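Long-range contacts in succinate dehydrogenase subunit A (Mycolicibacterium smegmatis MC2 51, PDB 6LUM), which carries the FAD of the succinate dehydrogenase complex and probably oxidises succinate to fumarate, passing the electrons on to the neighbouring iron-sulfur subunit: residues G15-V23 and L144-V152; P233-Q241 and L517-R528. One frame throughout, in Å; residues are numbered along the deposited sequence.

Contact 1: residues G15-V23 and L144-V152; sequences GGAGMRAAV and LQTLYQNCV. With FAD (flavin-adenine dinucleotide), chain Y.
Met19 projects from helix 16-28 into a hole on helix 139-153 bounded by Leu144, Leu147, Tyr148 and Cys151, a knob-into-hole fit. Its CB faces Leu147 CB at 4.0 Å, and its CG rests against the sulfur of Cys151. SD then lies 3.8 Å from Tyr148 CB and at the edge of that ring, 5.1 Å from the centroid, a Met-aromatic contact. The bend at the last torsion (chi3 -60°) turns the methyl aside from the line of the chain, and CE ends 3.5 Å from Leu144 CD1. Leu144 itself holds CG anti to its backbone nitrogen (chi1 -155°), bringing CD1 back over Gly15 C as well.

On one flank of this knob, Leu147 splits its branches: CD1 approaches the carbonyl oxygen of Gly16 and CD2 meets CD of Arg20. Further along, Val23 CG2 touches Cys151 SG at 3.7 Å and also reaches Asn150 CB. Asn150 turns its amide back to its own helix, where ND2 bonds Thr146 O in a nearly straight line, from the face of that carbonyl opposite the backbone N-H of Asn150.

The start of 15-23 is consistent with the glycine-rich turn of a Rossmann-type dinucleotide fold. Gly15 is the N-cap, and the amide of Ala17 donates to FAD O1P at 2.9 Å, so the helix start, with its partial positive charge, probably favours the diphosphate. Gly16 N is hydrogen-bonded to Thr44 OG1.

The two axes are 9.3 Å apart and inclined by 33°. Phe158 of strand 157-160 touches both Met19 and Cys151, helix 80-100 sends Met100 onto Arg20 and Leu147, and helix 399-421 packs on Ala17 and Arg20.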
loop_
_atom_site.group_PDB
_atom_site.type_symbol
_atom_site.label_atom_id
_atom_site.label_comp_id
_atom_site.label_asym_id
_atom_site.label_seq_id
_atom_site.Cartn_x
_atom_site.Cartn_y
_atom_site.Cartn_z
ATOM N N GLY D 15 -19.641 8.780 23.332
ATOM C CA GLY D 15 -20.830 9.310 22.711
ATOM C C GLY D 15 -20.469 10.346 21.685
ATOM O O GLY D 15 -19.410 10.290 21.060
ATOM N N GLY D 16 -21.341 11.324 21.523
ATOM C CA GLY D 16 -21.051 12.411 20.620
ATOM C C GLY D 16 -19.811 13.177 21.010
ATOM O O GLY D 16 -18.857 13.248 20.236
ATOM N N ALA D 17 -19.802 13.737 22.218
ATOM C CA ALA D 17 -18.670 14.548 22.640
ATOM C C ALA D 17 -17.410 13.715 22.778
ATOM O O ALA D 17 -16.324 14.163 22.409
ATOM C CB ALA D 17 -18.991 15.248 23.949
ATOM N N GLY D 18 -17.532 12.495 23.287
ATOM C CA GLY D 18 -16.356 11.667 23.473
ATOM C C GLY D 18 -15.719 11.250 22.165
ATOM O O GLY D 18 -14.504 11.321 22.009
ATOM N N MET D 19 -16.524 10.819 21.204
ATOM C CA MET D 19 -15.948 10.419 19.935
ATOM C C MET D 19 -15.522 11.608 19.091
ATOM O O MET D 19 -14.607 11.472 18.281
ATOM C CB MET D 19 -16.920 9.531 19.172
ATOM C CG MET D 19 -16.703 8.069 19.479
ATOM S SD MET D 19 -17.507 6.951 18.350
ATOM C CE MET D 19 -19.195 7.435 18.578
ATOM N N ARG D 20 -16.102 12.785 19.309
ATOM C CA ARG D 20 -15.585 13.988 18.668
ATOM C C ARG D 20 -14.204 14.349 19.208
ATOM O O ARG D 20 -13.253 14.566 18.441
ATOM C CB ARG D 20 -16.578 15.121 18.877
ATOM C CG ARG D 20 -16.228 16.369 18.174
ATOM C CD ARG D 20 -15.862 16.082 16.758
ATOM N NE ARG D 20 -15.914 17.281 15.945
ATOM C CZ ARG D 20 -15.221 17.444 14.832
ATOM N NH1 ARG D 20 -15.333 18.565 14.144
ATOM N NH2 ARG D 20 -14.399 16.497 14.424
ATOM N N ALA D 21 -14.072 14.407 20.532
ATOM C CA ALA D 21 -12.770 14.643 21.134
ATOM C C ALA D 21 -11.767 13.576 20.740
ATOM O O ALA D 21 -10.578 13.867 20.630
ATOM C CB ALA D 21 -12.896 14.706 22.648
ATOM N N ALA D 22 -12.209 12.342 20.527
ATOM C CA ALA D 22 -11.272 11.311 20.102
ATOM C C ALA D 22 -10.833 11.508 18.668
ATOM O O ALA D 22 -9.652 11.339 18.369
ATOM C CB ALA D 22 -11.887 9.927 20.269
ATOM N N VAL D 23 -11.757 11.858 17.773
ATOM C CA VAL D 23 -11.379 12.195 16.404
ATOM C C VAL D 23 -10.293 13.254 16.407
ATOM O O VAL D 23 -9.325 13.177 15.641
ATOM C CB VAL D 23 -12.610 12.662 15.610
ATOM C CG1 VAL D 23 -12.183 13.356 14.364
ATOM C CG2 VAL D 23 -13.482 11.497 15.260
ATOM N N LEU D 144 -23.608 10.060 15.201
ATOM C CA LEU D 144 -22.877 9.018 15.911
ATOM C C LEU D 144 -22.200 8.056 14.948
ATOM O O LEU D 144 -21.044 7.676 15.156
ATOM C CB LEU D 144 -23.834 8.272 16.828
ATOM C CG LEU D 144 -23.348 7.551 18.073
ATOM C CD1 LEU D 144 -22.560 8.463 18.932
ATOM C CD2 LEU D 144 -24.551 7.079 18.807
ATOM N N GLN D 145 -22.895 7.645 13.890
ATOM C CA GLN D 145 -22.279 6.756 12.916
ATOM C C GLN D 145 -21.102 7.421 12.230
ATOM O O GLN D 145 -20.082 6.780 11.992
ATOM C CB GLN D 145 -23.299 6.309 11.883
ATOM C CG GLN D 145 -24.380 5.426 12.419
ATOM C CD GLN D 145 -23.940 4.002 12.607
ATOM O OE1 GLN D 145 -23.108 3.496 11.863
ATOM N NE2 GLN D 145 -24.501 3.339 13.609
ATOM N N THR D 146 -21.220 8.703 11.900
ATOM C CA THR D 146 -20.131 9.402 11.227
ATOM C C THR D 146 -18.908 9.509 12.122
ATOM O O THR D 146 -17.778 9.255 11.687
ATOM C CB THR D 146 -20.598 10.779 10.802
ATOM O OG1 THR D 146 -21.685 10.636 9.890
ATOM C CG2 THR D 146 -19.488 11.509 10.141
ATOM N N LEU D 147 -19.116 9.879 13.384
ATOM C CA LEU D 147 -17.995 9.981 14.306
ATOM C C LEU D 147 -17.352 8.623 14.540
ATOM O O LEU D 147 -16.127 8.520 14.630
ATOM C CB LEU D 147 -18.462 10.601 15.613
ATOM C CG LEU D 147 -18.973 12.022 15.428
ATOM C CD1 LEU D 147 -19.619 12.519 16.679
ATOM C CD2 LEU D 147 -17.844 12.916 15.035
ATOM N N TYR D 148 -18.156 7.562 14.604
ATOM C CA TYR D 148 -17.587 6.239 14.816
ATOM C C TYR D 148 -16.828 5.755 13.594
ATOM O O TYR D 148 -15.778 5.126 13.722
ATOM C CB TYR D 148 -18.676 5.244 15.184
ATOM C CG TYR D 148 -18.141 3.869 15.441
ATOM C CD1 TYR D 148 -17.098 3.669 16.319
ATOM C CD2 TYR D 148 -18.670 2.772 14.802
ATOM C CE1 TYR D 148 -16.606 2.427 16.552
ATOM C CE2 TYR D 148 -18.177 1.525 15.029
ATOM C CZ TYR D 148 -17.146 1.359 15.903
ATOM O OH TYR D 148 -16.655 0.105 16.133
ATOM N N GLN D 149 -17.339 6.033 12.399
ATOM C CA GLN D 149 -16.622 5.657 11.190
ATOM C C GLN D 149 -15.306 6.398 11.076
ATOM O O GLN D 149 -14.320 5.842 10.593
ATOM C CB GLN D 149 -17.489 5.923 9.969
ATOM C CG GLN D 149 -18.707 5.052 9.896
ATOM C CD GLN D 149 -19.767 5.626 9.008
ATOM O OE1 GLN D 149 -19.601 6.697 8.443
ATOM N NE2 GLN D 149 -20.869 4.915 8.874
ATOM N N ASN D 150 -15.252 7.643 11.542
ATOM C CA ASN D 150 -13.979 8.353 11.532
ATOM C C ASN D 150 -13.016 7.807 12.574
ATOM O O ASN D 150 -11.809 7.728 12.328
ATOM C CB ASN D 150 -14.211 9.829 11.750
ATOM C CG ASN D 150 -14.451 10.540 10.480
ATOM O OD1 ASN D 150 -13.529 11.077 9.882
ATOM N ND2 ASN D 150 -15.689 10.531 10.026
ATOM N N CYS D 151 -13.520 7.441 13.749
ATOM C CA CYS D 151 -12.656 6.805 14.734
ATOM C C CYS D 151 -12.149 5.457 14.245
ATOM O O CYS D 151 -11.064 5.027 14.635
ATOM C CB CYS D 151 -13.392 6.651 16.059
ATOM S SG CYS D 151 -13.651 8.184 16.946
ATOM N N VAL D 152 -12.917 4.775 13.399
ATOM C CA VAL D 152 -12.437 3.546 12.775
ATOM C C VAL D 152 -11.391 3.854 11.715
ATOM O O VAL D 152 -10.400 3.132 11.575
ATOM C CB VAL D 152 -13.616 2.750 12.189
ATOM C CG1 VAL D 152 -13.121 1.638 11.311
ATOM C CG2 VAL D 152 -14.443 2.171 13.294
HETATM P PA FAD Y . -24.066 10.519 25.648
HETATM O O1A FAD Y . -24.217 10.400 24.151
HETATM O O2A FAD Y . -25.260 10.877 26.500
HETATM O O5B FAD Y . -23.448 9.140 26.203
HETATM C C5B FAD Y . -22.388 9.150 27.157
HETATM C C4B FAD Y . -21.303 8.175 26.720
HETATM O O4B FAD Y . -20.271 8.122 27.707
HETATM C C3B FAD Y . -21.861 6.770 26.550
HETATM O O3B FAD Y . -21.783 6.383 25.171
HETATM C C2B FAD Y . -21.034 5.874 27.462
HETATM O O2B FAD Y . -20.360 4.827 26.751
HETATM C C1B FAD Y . -20.010 6.780 28.131
HETATM N N9A FAD Y . -20.140 6.680 29.606
HETATM C C8A FAD Y . -21.130 7.211 30.349
HETATM N N7A FAD Y . -20.953 6.938 31.667
HETATM C C5A FAD Y . -19.823 6.214 31.782
HETATM C C6A FAD Y . -19.059 5.597 32.891
HETATM N N6A FAD Y . -19.476 5.702 34.175
HETATM N N1A FAD Y . -17.928 4.926 32.577
HETATM C C2A FAD Y . -17.501 4.813 31.306
HETATM N N3A FAD Y . -18.144 5.347 30.252
HETATM C C4A FAD Y . -19.292 6.047 30.421
HETATM N N1 FAD Y . -30.349 17.012 21.711
HETATM C C2 FAD Y . -30.516 17.764 20.594
HETATM O O2 FAD Y . -29.751 18.734 20.404
HETATM N N3 FAD Y . -31.472 17.509 19.682
HETATM C C4 FAD Y . -32.329 16.488 19.811
HETATM O O4 FAD Y . -33.207 16.277 18.947
HETATM C C4X FAD Y . -32.214 15.617 21.005
HETATM N N5 FAD Y . -33.041 14.568 21.211
HETATM C C5X FAD Y . -32.911 13.790 22.311
HETATM C C6 FAD Y . -33.773 12.716 22.501
HETATM C C7 FAD Y . -33.646 11.911 23.629
HETATM C C7M FAD Y . -34.582 10.749 23.832
HETATM C C8 FAD Y . -32.588 12.199 24.634
HETATM C C8M FAD Y . -32.454 11.326 25.853
HETATM C C9 FAD Y . -31.725 13.271 24.448
HETATM C C9A FAD Y . -31.851 14.075 23.321
HETATM N N10 FAD Y . -30.979 15.164 23.125
HETATM C C10 FAD Y . -31.142 15.952 21.971
HETATM C "C1'" FAD Y . -29.929 15.470 24.100
HETATM C "C2'" FAD Y . -28.562 15.287 23.450
HETATM O "O2'" FAD Y . -28.553 14.073 22.690
HETATM C "C3'" FAD Y . -27.460 15.236 24.500
HETATM O "O3'" FAD Y . -27.111 16.569 24.891
HETATM C "C4'" FAD Y . -26.224 14.524 23.961
HETATM O "O4'" FAD Y . -26.626 13.338 23.266
HETATM C "C5'" FAD Y . -25.268 14.154 25.089
HETATM O "O5'" FAD Y . -24.386 13.125 24.646
HETATM P P FAD Y . -22.889 13.020 25.232
HETATM O O1P FAD Y . -21.930 12.962 24.067
HETATM O O2P FAD Y . -22.722 14.081 26.293
HETATM O O3P FAD Y . -22.894 11.581 25.953
#

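Contact 2: residues P233-Q241 and L517-R528; sequences PLEDMEFHQ and LAEVTVVGALNR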
loop_
_atom_site.group_PDB
_atom_site.type_symbol
_atom_site.label_atom_id
_atom_site.label_comp_id
_atom_site.label_asym_id
_atom_site.label_seq_id
_atom_site.Cartn_x
_atom_site.Cartn_y
_atom_site.Cartn_z
ATOM N N PRO D 233 -16.392 20.591 42.575
ATOM C CA PRO D 233 -17.765 21.084 42.674
ATOM C C PRO D 233 -18.641 20.653 41.503
ATOM O O PRO D 233 -18.166 20.173 40.475
ATOM C CB PRO D 233 -17.569 22.598 42.664
ATOM C CG PRO D 233 -16.417 22.784 41.808
ATOM C CD PRO D 233 -15.498 21.633 42.049
ATOM N N LEU D 234 -19.945 20.844 41.682
ATOM C CA LEU D 234 -20.922 20.637 40.623
ATOM C C LEU D 234 -21.789 21.877 40.516
ATOM O O LEU D 234 -22.200 22.438 41.530
ATOM C CB LEU D 234 -21.800 19.418 40.885
ATOM C CG LEU D 234 -21.243 18.047 40.527
ATOM C CD1 LEU D 234 -22.347 17.048 40.557
ATOM C CD2 LEU D 234 -20.607 18.069 39.179
ATOM N N GLU D 235 -22.082 22.290 39.292
ATOM C CA GLU D 235 -22.645 23.605 39.027
ATOM C C GLU D 235 -24.044 23.485 38.447
ATOM O O GLU D 235 -24.254 22.747 37.485
ATOM C CB GLU D 235 -21.747 24.376 38.064
ATOM C CG GLU D 235 -22.114 25.824 37.890
ATOM C CD GLU D 235 -21.558 26.416 36.617
ATOM O OE1 GLU D 235 -20.332 26.361 36.407
ATOM O OE2 GLU D 235 -22.351 26.943 35.816
ATOM N N ASP D 236 -24.993 24.211 39.038
ATOM C CA ASP D 236 -26.322 24.411 38.456
ATOM C C ASP D 236 -27.072 23.101 38.251
ATOM O O ASP D 236 -27.624 22.846 37.185
ATOM C CB ASP D 236 -26.218 25.165 37.132
ATOM C CG ASP D 236 -26.549 26.627 37.264
ATOM O OD1 ASP D 236 -27.081 27.022 38.321
ATOM O OD2 ASP D 236 -26.285 27.380 36.303
ATOM N N MET D 237 -27.123 22.276 39.291
ATOM C CA MET D 237 -27.700 20.946 39.147
ATOM C C MET D 237 -29.200 20.901 39.385
ATOM O O MET D 237 -29.812 19.860 39.144
ATOM C CB MET D 237 -27.010 19.967 40.089
ATOM C CG MET D 237 -25.742 19.390 39.531
ATOM S SD MET D 237 -26.025 18.218 38.213
ATOM C CE MET D 237 -26.935 16.959 39.088
ATOM N N GLU D 238 -29.811 21.983 39.836
ATOM C CA GLU D 238 -31.249 22.002 40.030
ATOM C C GLU D 238 -32.011 22.375 38.773
ATOM O O GLU D 238 -33.235 22.498 38.825
ATOM C CB GLU D 238 -31.619 22.971 41.145
ATOM C CG GLU D 238 -31.491 24.425 40.773
ATOM C CD GLU D 238 -30.106 24.965 41.015
ATOM O OE1 GLU D 238 -29.159 24.161 41.096
ATOM O OE2 GLU D 238 -29.959 26.193 41.139
ATOM N N PHE D 239 -31.324 22.560 37.654
ATOM C CA PHE D 239 -31.954 22.965 36.402
ATOM C C PHE D 239 -32.080 21.736 35.520
ATOM O O PHE D 239 -31.183 21.411 34.746
ATOM C CB PHE D 239 -31.160 24.067 35.719
ATOM C CG PHE D 239 -31.327 25.399 36.358
ATOM C CD1 PHE D 239 -32.552 26.018 36.375
ATOM C CD2 PHE D 239 -30.270 26.023 36.962
ATOM C CE1 PHE D 239 -32.712 27.226 36.969
ATOM C CE2 PHE D 239 -30.434 27.233 37.558
ATOM C CZ PHE D 239 -31.657 27.835 37.561
ATOM N N HIS D 240 -33.206 21.051 35.650
ATOM C CA HIS D 240 -33.563 19.946 34.779
ATOM C C HIS D 240 -34.632 20.411 33.810
ATOM O O HIS D 240 -35.573 21.103 34.198
ATOM C CB HIS D 240 -34.075 18.751 35.579
ATOM C CG HIS D 240 -33.000 18.018 36.310
ATOM N ND1 HIS D 240 -32.241 17.034 35.719
ATOM C CD2 HIS D 240 -32.545 18.136 37.576
ATOM C CE1 HIS D 240 -31.364 16.577 36.592
ATOM N NE2 HIS D 240 -31.527 17.230 37.727
ATOM N N GLN D 241 -34.477 20.045 32.548
ATOM C CA GLN D 241 -35.466 20.371 31.540
ATOM C C GLN D 241 -36.474 19.243 31.461
ATOM O O GLN D 241 -36.094 18.077 31.375
ATOM C CB GLN D 241 -34.814 20.586 30.181
ATOM C CG GLN D 241 -35.683 21.349 29.227
ATOM C CD GLN D 241 -35.463 20.933 27.810
ATOM O OE1 GLN D 241 -34.560 20.163 27.514
ATOM N NE2 GLN D 241 -36.296 21.432 26.917
ATOM N N LEU D 517 -26.393 12.302 43.344
ATOM C CA LEU D 517 -26.885 13.354 42.465
ATOM C C LEU D 517 -28.284 13.799 42.849
ATOM O O LEU D 517 -28.619 14.979 42.704
ATOM C CB LEU D 517 -26.858 12.879 41.021
ATOM C CG LEU D 517 -25.473 12.469 40.552
ATOM C CD1 LEU D 517 -25.511 12.056 39.110
ATOM C CD2 LEU D 517 -24.516 13.608 40.755
ATOM N N ALA D 518 -29.112 12.887 43.349
ATOM C CA ALA D 518 -30.433 13.290 43.795
ATOM C C ALA D 518 -30.345 14.276 44.944
ATOM O O ALA D 518 -31.064 15.283 44.965
ATOM C CB ALA D 518 -31.236 12.064 44.198
ATOM N N GLU D 519 -29.467 14.018 45.912
ATOM C CA GLU D 519 -29.373 14.964 47.020
ATOM C C GLU D 519 -28.808 16.300 46.565
ATOM O O GLU D 519 -29.239 17.350 47.053
ATOM C CB GLU D 519 -28.534 14.406 48.157
ATOM C CG GLU D 519 -28.922 15.009 49.489
ATOM C CD GLU D 519 -27.931 14.704 50.592
ATOM O OE1 GLU D 519 -27.656 15.603 51.413
ATOM O OE2 GLU D 519 -27.428 13.564 50.645
ATOM N N VAL D 520 -27.844 16.288 45.642
ATOM C CA VAL D 520 -27.321 17.548 45.107
ATOM C C VAL D 520 -28.437 18.364 44.476
ATOM O O VAL D 520 -28.579 19.566 44.735
ATOM C CB VAL D 520 -26.203 17.288 44.090
ATOM C CG1 VAL D 520 -25.692 18.584 43.558
ATOM C CG2 VAL D 520 -25.109 16.530 44.725
ATOM N N THR D 521 -29.234 17.725 43.621
ATOM C CA THR D 521 -30.335 18.418 42.966
ATOM C C THR D 521 -31.302 18.995 43.982
ATOM O O THR D 521 -31.732 20.145 43.860
ATOM C CB THR D 521 -31.067 17.470 42.025
ATOM O OG1 THR D 521 -30.194 17.088 40.962
ATOM C CG2 THR D 521 -32.278 18.143 41.449
ATOM N N VAL D 522 -31.651 18.217 45.004
ATOM C CA VAL D 522 -32.668 18.683 45.940
ATOM C C VAL D 522 -32.154 19.849 46.773
ATOM O O VAL D 522 -32.884 20.814 47.012
ATOM C CB VAL D 522 -33.160 17.529 46.823
ATOM C CG1 VAL D 522 -34.037 18.063 47.916
ATOM C CG2 VAL D 522 -33.924 16.536 45.991
ATOM N N VAL D 523 -30.894 19.804 47.221
ATOM C CA VAL D 523 -30.398 20.914 48.038
ATOM C C VAL D 523 -30.220 22.171 47.194
ATOM O O VAL D 523 -30.495 23.284 47.656
ATOM C CB VAL D 523 -29.101 20.542 48.775
ATOM C CG1 VAL D 523 -29.381 19.527 49.842
ATOM C CG2 VAL D 523 -28.058 20.048 47.824
ATOM N N GLY D 524 -29.786 22.025 45.941
ATOM C CA GLY D 524 -29.723 23.190 45.075
ATOM C C GLY D 524 -31.087 23.812 44.838
ATOM O O GLY D 524 -31.261 25.031 44.954
ATOM N N ALA D 525 -32.077 22.981 44.502
ATOM C CA ALA D 525 -33.419 23.483 44.241
ATOM C C ALA D 525 -34.086 24.034 45.485
ATOM O O ALA D 525 -34.992 24.859 45.369
ATOM C CB ALA D 525 -34.286 22.381 43.648
ATOM N N LEU D 526 -33.682 23.582 46.667
ATOM C CA LEU D 526 -34.206 24.163 47.893
ATOM C C LEU D 526 -33.515 25.472 48.220
ATOM O O LEU D 526 -34.100 26.336 48.876
ATOM C CB LEU D 526 -34.046 23.174 49.042
ATOM C CG LEU D 526 -34.709 23.506 50.368
ATOM C CD1 LEU D 526 -36.131 23.930 50.139
ATOM C CD2 LEU D 526 -34.657 22.294 51.264
ATOM N N ASN D 527 -32.272 25.632 47.774
ATOM C CA ASN D 527 -31.571 26.893 47.971
ATOM C C ASN D 527 -32.141 27.990 47.083
ATOM O O ASN D 527 -32.457 29.081 47.563
ATOM C CB ASN D 527 -30.083 26.700 47.695
ATOM C CG ASN D 527 -29.298 27.974 47.829
ATOM O OD1 ASN D 527 -29.722 28.919 48.490
ATOM N ND2 ASN D 527 -28.140 28.012 47.194
ATOM N N ARG D 528 -32.273 27.727 45.786
ATOM C CA ARG D 528 -32.668 28.776 44.846
ATOM C C ARG D 528 -34.145 29.110 45.019
ATOM O O ARG D 528 -35.017 28.377 44.559
ATOM C CB ARG D 528 -32.374 28.346 43.416
ATOM C CG ARG D 528 -32.540 29.461 42.426
ATOM C CD ARG D 528 -32.233 29.027 41.020
ATOM N NE ARG D 528 -30.806 28.857 40.808
ATOM C CZ ARG D 528 -29.968 29.853 40.565
ATOM N NH1 ARG D 528 -30.416 31.093 40.512
ATOM N NH2 ARG D 528 -28.685 29.610 40.378
#
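Leu517, on helix 503-527, meets Leu234 through its CD2, 4.1 Å from Leu234 CD1, the two side chains crossing at about a right angle. One turn on, Val520 lays CG1 against CB and CG of Met237. Thr521 follows, its hydroxyl turned back to donate to Leu517 O at 3.2 Å. The same OG1 stands at the edge of the His240 ring, 3.5 Å from NE2, while Thr521 CG2 lies by His240 CD2.

What the helix packs on here is a type I beta turn, Asp236 to Phe239, between strand 234-235, which pairs with strand 550-556, and strand 240-243, which pairs with strand 352-356. The contact thus joins the FAD-binding region to the C-terminal region of the flavoprotein.

Gly524 CA lies beside OE1 of Glu238, and Glu238 CB packs against the Gly524 backbone. Ala525 CB touches Glu238 CB at 3.7 Å. In the glutamate, CG lies between the backbone nitrogen and the carbonyl carbon (chi1 73°), and a further bend at chi2 brings the carboxylate to Arg528, just past the last turn. Arg528 NE donates to Glu238 OE2 at 2.8 Å and 170°, within the guanidinium plane. Phe239 CZ lies over one guanidinium face, 3.5 Å from NE, the two planes 40° apart. NH2 makes a long salt bridge to Asp236 OD1 and bonds Arg550 O, while OD2 of Asp236 is held by His551. A leucine in place of Arg528 would probably leave the buried Glu238 carboxylate without its counter-charge. NH1 pairs with Glu530.

Overall arrangement
Contact 1 closes before contact 2 opens along the chain, and the two lie on opposite sides of its centre, with centres 30 Å apart and nearest atoms about 16 Å from each other. They share no helix or strand. Contact 1 lies wholly within the FAD-binding region, pairing two helices whose following strands, 31-35 and 157-160, are neighbours in the five-stranded parallel sheet. Contact 2 joins helix 503-527 to residues 233-241, and its Leu517 side chain stands about 10 Å from the FAD. One contact thus sits at the cofactor's diphosphate, while the other ties the C-terminal region to the FAD-binding region. Subunit B reaches contact 1, but no other chain touches contact 2.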